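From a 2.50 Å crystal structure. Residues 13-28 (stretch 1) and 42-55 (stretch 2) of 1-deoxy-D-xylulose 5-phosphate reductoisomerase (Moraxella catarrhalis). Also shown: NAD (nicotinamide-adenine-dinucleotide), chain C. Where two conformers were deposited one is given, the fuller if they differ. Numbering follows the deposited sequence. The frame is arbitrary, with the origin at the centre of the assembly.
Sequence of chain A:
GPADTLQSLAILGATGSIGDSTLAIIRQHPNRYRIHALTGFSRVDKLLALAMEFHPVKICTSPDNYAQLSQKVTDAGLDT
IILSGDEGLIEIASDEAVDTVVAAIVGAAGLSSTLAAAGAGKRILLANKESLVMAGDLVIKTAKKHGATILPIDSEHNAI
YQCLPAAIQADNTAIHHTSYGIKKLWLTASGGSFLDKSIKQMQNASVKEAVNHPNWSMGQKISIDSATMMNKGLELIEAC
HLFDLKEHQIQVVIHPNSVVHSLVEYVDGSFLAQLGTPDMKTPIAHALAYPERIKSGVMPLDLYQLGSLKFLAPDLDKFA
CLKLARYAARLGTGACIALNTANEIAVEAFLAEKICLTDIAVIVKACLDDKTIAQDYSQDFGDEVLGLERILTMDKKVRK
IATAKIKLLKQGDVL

Stretch 1 13-28: GATGSIGDSTLAIIRQ
Stretch 2 42-55: SRVDKLLALAMEFH

The apolar centre of this contact is built around Leu 50 and Phe 54, one turn apart on the helix 44-54, which meet Leu 23 and Ile 26 of the helix that begins at Ser 17. The contact buries 540 Å², both sides summed. The two helices run in the same direction, their axes inclined by 15° and no closer than 13.2 Å, so long side chains must span the gap. Leu 50 (chi1 m, chi2 t), buried, points toward stretch 1, and its CD1 lies 3.7 Å from Leu 23 CD1. Leu 23, also buried, takes the same m, t rotamer and sends its other methyl to the phenyl ring, with CD2 3.8 Å from Phe 54 CE1. Phe 54 (chi1 m, chi2 104°) also receives Ile 26, whose CG2 is 4.2 Å from Phe 54 CE2. Branched leucine suits this spot because its two methyls can touch two partners at once, while the broad ring reaches across where the backbones are far apart: Arg 27 CA and Phe 54 CA are 9.7 Å apart.

Toward the start of the helices the backbones draw together, and stretch 1 offers the small Ala 14 and Thr 15. Ala 14 CB is 4.3 Å from Leu 50 CD1. Thr 15 is largely covered by stretch 2; Thr 15 CA lies 6.6 Å from Leu 47 CA. Its p rotamer places Thr 15 CG2 4.0 Å from Leu 47 N.

This segment is a type I turn from Gly 13 to Gly 16, with Gly 16 as N-cap of the first helix. At Gly 13 (phi/psi 93/36) a CB would be jammed against the preceding carbonyl; at Gly 16 it would clash with NAD O5B. The helix start binds the NAD phosphates, with Ser 17 N donating to NAD O2A (3.0 Å) and Ile 18 N to NAD O2N (3.0 Å). Thr 15 is thus two-sided: its methyl packs on stretch 2, while OG1 is hydrogen-bonded to NAD O3B at 2.7 Å.

The polar edge begins with Lys 46, whose fully extended chain (all four chi angles t) carries NZ to two acceptors: Thr 15 O at 2.9 Å and Asp 20 OD2 at 2.8 Å, the latter a salt bridge. Lysine's length and several ammonium hydrogens suit this role. Asp 20 (chi1 m) starts sideways, but its carboxylate comes nearer. Arg 43, N-cap of the second helix, lays one face of its guanidinium over Thr 15 O, with NH1 3.6 Å from that atom; its NE donates to water 1 at 3.0 Å, and this water also bonds NAD O2B (2.8 Å).

At the far end, exposed Arg 27 (m, t, t, chi4 109°) and Glu 53 (t, t) form a two-pronged salt bridge, NE to OE2 at 2.8 Å and NH1 to OE1 at 3.0 Å; a planar guanidinium can offer two N-H groups to one carboxylate's two oxygens. Arg 27 NH1 also approaches the edge of the Phe 54 ring, 3.7 Å from CE1.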

# COMPACT_ATOMS: atom_id res chain seq x y z
N GLY A 13 -10.62 -1.95 28.68
CA GLY A 13 -11.15 -0.66 28.20
C GLY A 13 -12.32 -0.89 27.28
O GLY A 13 -12.53 -0.13 26.35
N ALA A 14 -13.13 -1.91 27.58
CA ALA A 14 -14.25 -2.36 26.72
C ALA A 14 -15.41 -1.41 26.54
O ALA A 14 -16.22 -1.63 25.66
CB ALA A 14 -14.80 -3.69 27.22
N THR A 15 -15.50 -0.38 27.37
CA THR A 15 -16.64 0.54 27.38
C THR A 15 -16.41 1.77 26.58
O THR A 15 -17.33 2.51 26.36
CB THR A 15 -17.02 1.00 28.81
OG1 THR A 15 -15.86 1.52 29.49
CG2 THR A 15 -17.58 -0.16 29.61
N GLY A 16 -15.18 2.01 26.16
CA GLY A 16 -14.89 3.22 25.40
C GLY A 16 -15.09 3.05 23.90
O GLY A 16 -15.67 2.05 23.43
N SER A 17 -14.58 4.02 23.16
CA SER A 17 -14.78 4.10 21.72
C SER A 17 -14.19 2.87 21.01
O SER A 17 -14.86 2.16 20.25
CB SER A 17 -14.07 5.37 21.25
OG SER A 17 -14.60 5.80 20.04
N ILE A 18 -12.93 2.60 21.35
CA ILE A 18 -12.20 1.48 20.81
C ILE A 18 -12.97 0.20 21.18
O ILE A 18 -13.20 -0.68 20.34
CB ILE A 18 -10.72 1.50 21.30
CG1 ILE A 18 -9.96 2.63 20.66
CG2 ILE A 18 -10.01 0.20 21.00
CD1 ILE A 18 -9.76 2.50 19.15
N GLY A 19 -13.39 0.10 22.43
CA GLY A 19 -14.13 -1.06 22.88
C GLY A 19 -15.40 -1.28 22.12
O GLY A 19 -15.69 -2.40 21.72
N ASP A 20 -16.17 -0.22 21.90
CA ASP A 20 -17.36 -0.32 21.04
C ASP A 20 -17.05 -0.96 19.68
O ASP A 20 -17.77 -1.88 19.26
CB ASP A 20 -17.99 1.05 20.80
CG ASP A 20 -18.74 1.59 22.01
OD1 ASP A 20 -19.11 2.77 21.94
OD2 ASP A 20 -18.98 0.88 23.01
N SER A 21 -15.99 -0.49 18.99
CA SER A 21 -15.67 -0.98 17.66
C SER A 21 -15.24 -2.42 17.68
O SER A 21 -15.59 -3.17 16.78
CB SER A 21 -14.56 -0.17 17.02
OG SER A 21 -15.00 1.14 16.71
N THR A 22 -14.45 -2.79 18.70
CA THR A 22 -13.97 -4.18 18.85
C THR A 22 -15.19 -5.06 18.98
O THR A 22 -15.37 -6.04 18.24
CB THR A 22 -13.06 -4.29 20.08
OG1 THR A 22 -12.03 -3.30 19.97
CG2 THR A 22 -12.42 -5.62 20.20
N LEU A 23 -16.06 -4.69 19.88
CA LEU A 23 -17.23 -5.53 20.15
C LEU A 23 -18.10 -5.59 18.94
O LEU A 23 -18.72 -6.63 18.69
CB LEU A 23 -18.01 -5.05 21.41
CG LEU A 23 -17.17 -5.31 22.68
CD1 LEU A 23 -17.71 -4.70 23.95
CD2 LEU A 23 -16.94 -6.80 22.82
N ALA A 24 -18.14 -4.51 18.16
CA ALA A 24 -19.00 -4.53 16.96
C ALA A 24 -18.54 -5.58 15.97
O ALA A 24 -19.35 -6.20 15.28
CB ALA A 24 -19.12 -3.16 16.34
N ILE A 25 -17.23 -5.85 15.98
CA ILE A 25 -16.67 -6.88 15.17
C ILE A 25 -16.95 -8.26 15.76
O ILE A 25 -17.31 -9.17 15.04
CB ILE A 25 -15.15 -6.67 15.02
CG1 ILE A 25 -14.86 -5.38 14.23
CG2 ILE A 25 -14.50 -7.86 14.33
CD1 ILE A 25 -13.39 -4.91 14.33
N ILE A 26 -16.79 -8.42 17.08
CA ILE A 26 -17.11 -9.69 17.73
C ILE A 26 -18.55 -10.16 17.42
O ILE A 26 -18.79 -11.35 17.16
CB ILE A 26 -16.97 -9.62 19.25
CG1 ILE A 26 -15.58 -9.16 19.70
CG2 ILE A 26 -17.27 -10.99 19.83
CD1 ILE A 26 -14.48 -9.90 19.05
N ARG A 27 -19.50 -9.22 17.40
CA ARG A 27 -20.87 -9.59 17.15
C ARG A 27 -21.11 -10.03 15.74
O ARG A 27 -22.14 -10.58 15.42
CB ARG A 27 -21.79 -8.41 17.41
CG ARG A 27 -21.84 -8.02 18.85
CD ARG A 27 -22.77 -6.86 19.09
NE ARG A 27 -22.61 -6.44 20.47
CZ ARG A 27 -22.02 -5.33 20.89
NH1 ARG A 27 -21.92 -5.12 22.19
NH2 ARG A 27 -21.54 -4.42 20.03
N GLN A 28 -20.17 -9.74 14.86
CA GLN A 28 -20.30 -10.18 13.49
C GLN A 28 -19.64 -11.52 13.30
O GLN A 28 -19.87 -12.17 12.26
CB GLN A 28 -19.67 -9.16 12.58
CG GLN A 28 -20.35 -7.81 12.61
CD GLN A 28 -19.61 -6.85 11.72
OE1 GLN A 28 -19.57 -7.04 10.47
NE2 GLN A 28 -18.95 -5.86 12.33
N SER A 42 -15.62 3.71 34.73
CA SER A 42 -16.73 4.49 35.28
C SER A 42 -18.12 3.97 34.94
O SER A 42 -19.03 4.10 35.74
CB SER A 42 -16.64 5.94 34.80
OG SER A 42 -15.83 6.69 35.68
N ARG A 43 -18.31 3.44 33.73
CA ARG A 43 -19.65 3.22 33.22
C ARG A 43 -20.13 1.83 33.62
O ARG A 43 -20.15 0.87 32.82
CB ARG A 43 -19.69 3.43 31.70
CG ARG A 43 -19.90 4.89 31.29
CD ARG A 43 -19.36 5.16 29.90
NE ARG A 43 -17.90 5.22 29.93
CZ ARG A 43 -17.13 5.55 28.89
NH1 ARG A 43 -17.69 5.86 27.72
NH2 ARG A 43 -15.79 5.57 29.01
N VAL A 44 -20.56 1.75 34.88
CA VAL A 44 -20.88 0.50 35.53
C VAL A 44 -22.05 -0.21 34.84
O VAL A 44 -22.00 -1.42 34.60
CB VAL A 44 -21.22 0.75 37.01
CG1 VAL A 44 -21.61 -0.53 37.73
CG2 VAL A 44 -20.05 1.38 37.74
N ASP A 45 -23.11 0.53 34.53
CA ASP A 45 -24.25 -0.04 33.84
C ASP A 45 -23.90 -0.61 32.45
O ASP A 45 -24.41 -1.67 32.07
CB ASP A 45 -25.36 0.99 33.74
CG ASP A 45 -26.00 1.31 35.09
OD1 ASP A 45 -25.75 0.59 36.11
OD2 ASP A 45 -26.79 2.28 35.12
N LYS A 46 -23.01 0.06 31.71
CA LYS A 46 -22.65 -0.40 30.40
C LYS A 46 -21.83 -1.66 30.52
O LYS A 46 -22.11 -2.67 29.87
CB LYS A 46 -21.92 0.67 29.64
CG LYS A 46 -21.80 0.31 28.17
CD LYS A 46 -20.94 1.32 27.44
CE LYS A 46 -20.79 0.92 25.99
NZ LYS A 46 -19.96 1.95 25.35
N LEU A 47 -20.88 -1.64 31.42
CA LEU A 47 -20.17 -2.88 31.75
C LEU A 47 -21.12 -4.03 32.17
O LEU A 47 -21.02 -5.14 31.65
CB LEU A 47 -19.15 -2.62 32.83
CG LEU A 47 -18.16 -3.75 32.99
CD1 LEU A 47 -17.46 -4.15 31.67
CD2 LEU A 47 -17.15 -3.26 34.00
N LEU A 48 -22.08 -3.75 33.01
CA LEU A 48 -23.07 -4.75 33.29
C LEU A 48 -23.78 -5.25 32.05
O LEU A 48 -23.87 -6.47 31.85
CB LEU A 48 -24.11 -4.24 34.32
CG LEU A 48 -25.09 -5.34 34.79
CD1 LEU A 48 -24.39 -6.28 35.75
CD2 LEU A 48 -26.33 -4.77 35.44
N ALA A 49 -24.33 -4.32 31.24
CA ALA A 49 -25.03 -4.71 30.00
C ALA A 49 -24.15 -5.61 29.12
O ALA A 49 -24.64 -6.60 28.55
CB ALA A 49 -25.49 -3.49 29.24
N LEU A 50 -22.85 -5.29 29.02
CA LEU A 50 -21.91 -6.14 28.29
C LEU A 50 -21.72 -7.50 28.93
O LEU A 50 -21.75 -8.52 28.29
CB LEU A 50 -20.53 -5.43 28.12
CG LEU A 50 -20.50 -4.09 27.34
CD1 LEU A 50 -19.08 -3.57 27.19
CD2 LEU A 50 -21.16 -4.22 26.00
N ALA A 51 -21.53 -7.50 30.23
CA ALA A 51 -21.52 -8.74 31.01
C ALA A 51 -22.69 -9.66 30.64
O ALA A 51 -22.50 -10.82 30.28
CB ALA A 51 -21.58 -8.40 32.48
N MET A 52 -23.91 -9.12 30.68
CA MET A 52 -25.10 -9.91 30.36
C MET A 52 -25.12 -10.38 28.91
O MET A 52 -25.62 -11.47 28.59
CB MET A 52 -26.36 -9.11 30.62
CG MET A 52 -26.44 -8.50 32.00
SD MET A 52 -27.87 -7.44 32.07
CE MET A 52 -28.08 -7.23 33.84
N GLU A 53 -24.58 -9.56 28.02
CA GLU A 53 -24.53 -9.93 26.64
C GLU A 53 -23.52 -11.05 26.40
O GLU A 53 -23.83 -12.03 25.76
CB GLU A 53 -24.21 -8.71 25.77
CG GLU A 53 -24.10 -9.10 24.30
CD GLU A 53 -23.90 -7.97 23.37
OE1 GLU A 53 -23.67 -6.84 23.83
OE2 GLU A 53 -23.95 -8.25 22.15
N PHE A 54 -22.32 -10.93 26.95
CA PHE A 54 -21.24 -11.83 26.56
C PHE A 54 -20.87 -12.88 27.56
O PHE A 54 -20.03 -13.70 27.23
CB PHE A 54 -19.96 -11.04 26.16
CG PHE A 54 -20.12 -10.20 24.92
CD1 PHE A 54 -20.26 -8.84 25.01
CD2 PHE A 54 -20.14 -10.78 23.68
CE1 PHE A 54 -20.41 -8.07 23.86
CE2 PHE A 54 -20.30 -10.02 22.55
CZ PHE A 54 -20.44 -8.66 22.64
N HIS A 55 -21.45 -12.88 28.76
CA HIS A 55 -21.15 -13.88 29.83
C HIS A 55 -19.65 -14.10 29.96
O HIS A 55 -19.17 -15.21 29.75
CB HIS A 55 -21.86 -15.25 29.60
CG HIS A 55 -23.37 -15.19 29.57
ND1 HIS A 55 -24.12 -15.71 28.53
CD2 HIS A 55 -24.26 -14.67 30.45
CE1 HIS A 55 -25.40 -15.50 28.77
NE2 HIS A 55 -25.52 -14.87 29.92
PA NAD C . -12.18 6.31 25.77
O1A NAD C . -11.93 7.52 26.61
O2A NAD C . -13.34 6.25 24.81
O5B NAD C . -12.15 4.96 26.65
C5B NAD C . -11.12 4.61 27.55
C4B NAD C . -11.38 3.25 28.21
O4B NAD C . -10.40 3.08 29.25
C3B NAD C . -12.77 3.13 28.86
O3B NAD C . -13.32 1.82 28.73
C2B NAD C . -12.49 3.44 30.32
O2B NAD C . -13.30 2.68 31.22
C1B NAD C . -11.02 3.06 30.53
N9A NAD C . -10.35 3.99 31.49
C8A NAD C . -10.38 5.33 31.44
N7A NAD C . -9.69 5.88 32.46
C5A NAD C . -9.19 4.88 33.19
C6A NAD C . -8.37 4.82 34.42
N6A NAD C . -7.95 5.98 35.03
N1A NAD C . -8.09 3.58 34.87
C2A NAD C . -8.54 2.45 34.26
N3A NAD C . -9.30 2.43 33.14
C4A NAD C . -9.64 3.62 32.57
O3 NAD C . -10.80 6.08 24.96
PN NAD C . -10.57 5.74 23.40
O1N NAD C . -10.84 7.03 22.66
O2N NAD C . -11.24 4.42 23.11
O5D NAD C . -8.98 5.51 23.49
C5D NAD C . -8.42 4.28 23.93
C4D NAD C . -6.93 4.21 23.56
O4D NAD C . -6.75 3.89 22.18
C3D NAD C . -6.27 5.56 23.78
O3D NAD C . -4.94 5.29 24.23
C2D NAD C . -6.30 6.22 22.43
O2D NAD C . -5.27 7.22 22.31
C1D NAD C . -6.16 5.01 21.49
N1N NAD C . -6.80 5.23 20.19
C2N NAD C . -8.13 5.46 20.09
C3N NAD C . -8.74 5.71 18.84
C7N NAD C . -10.22 5.94 18.69
O7N NAD C . -10.73 5.86 17.58
N7N NAD C . -10.97 6.22 19.75
C4N NAD C . -7.94 5.70 17.71
C5N NAD C . -6.60 5.45 17.85
C6N NAD C . -6.03 5.22 19.09
O HOH W 1 -15.74 4.08 31.62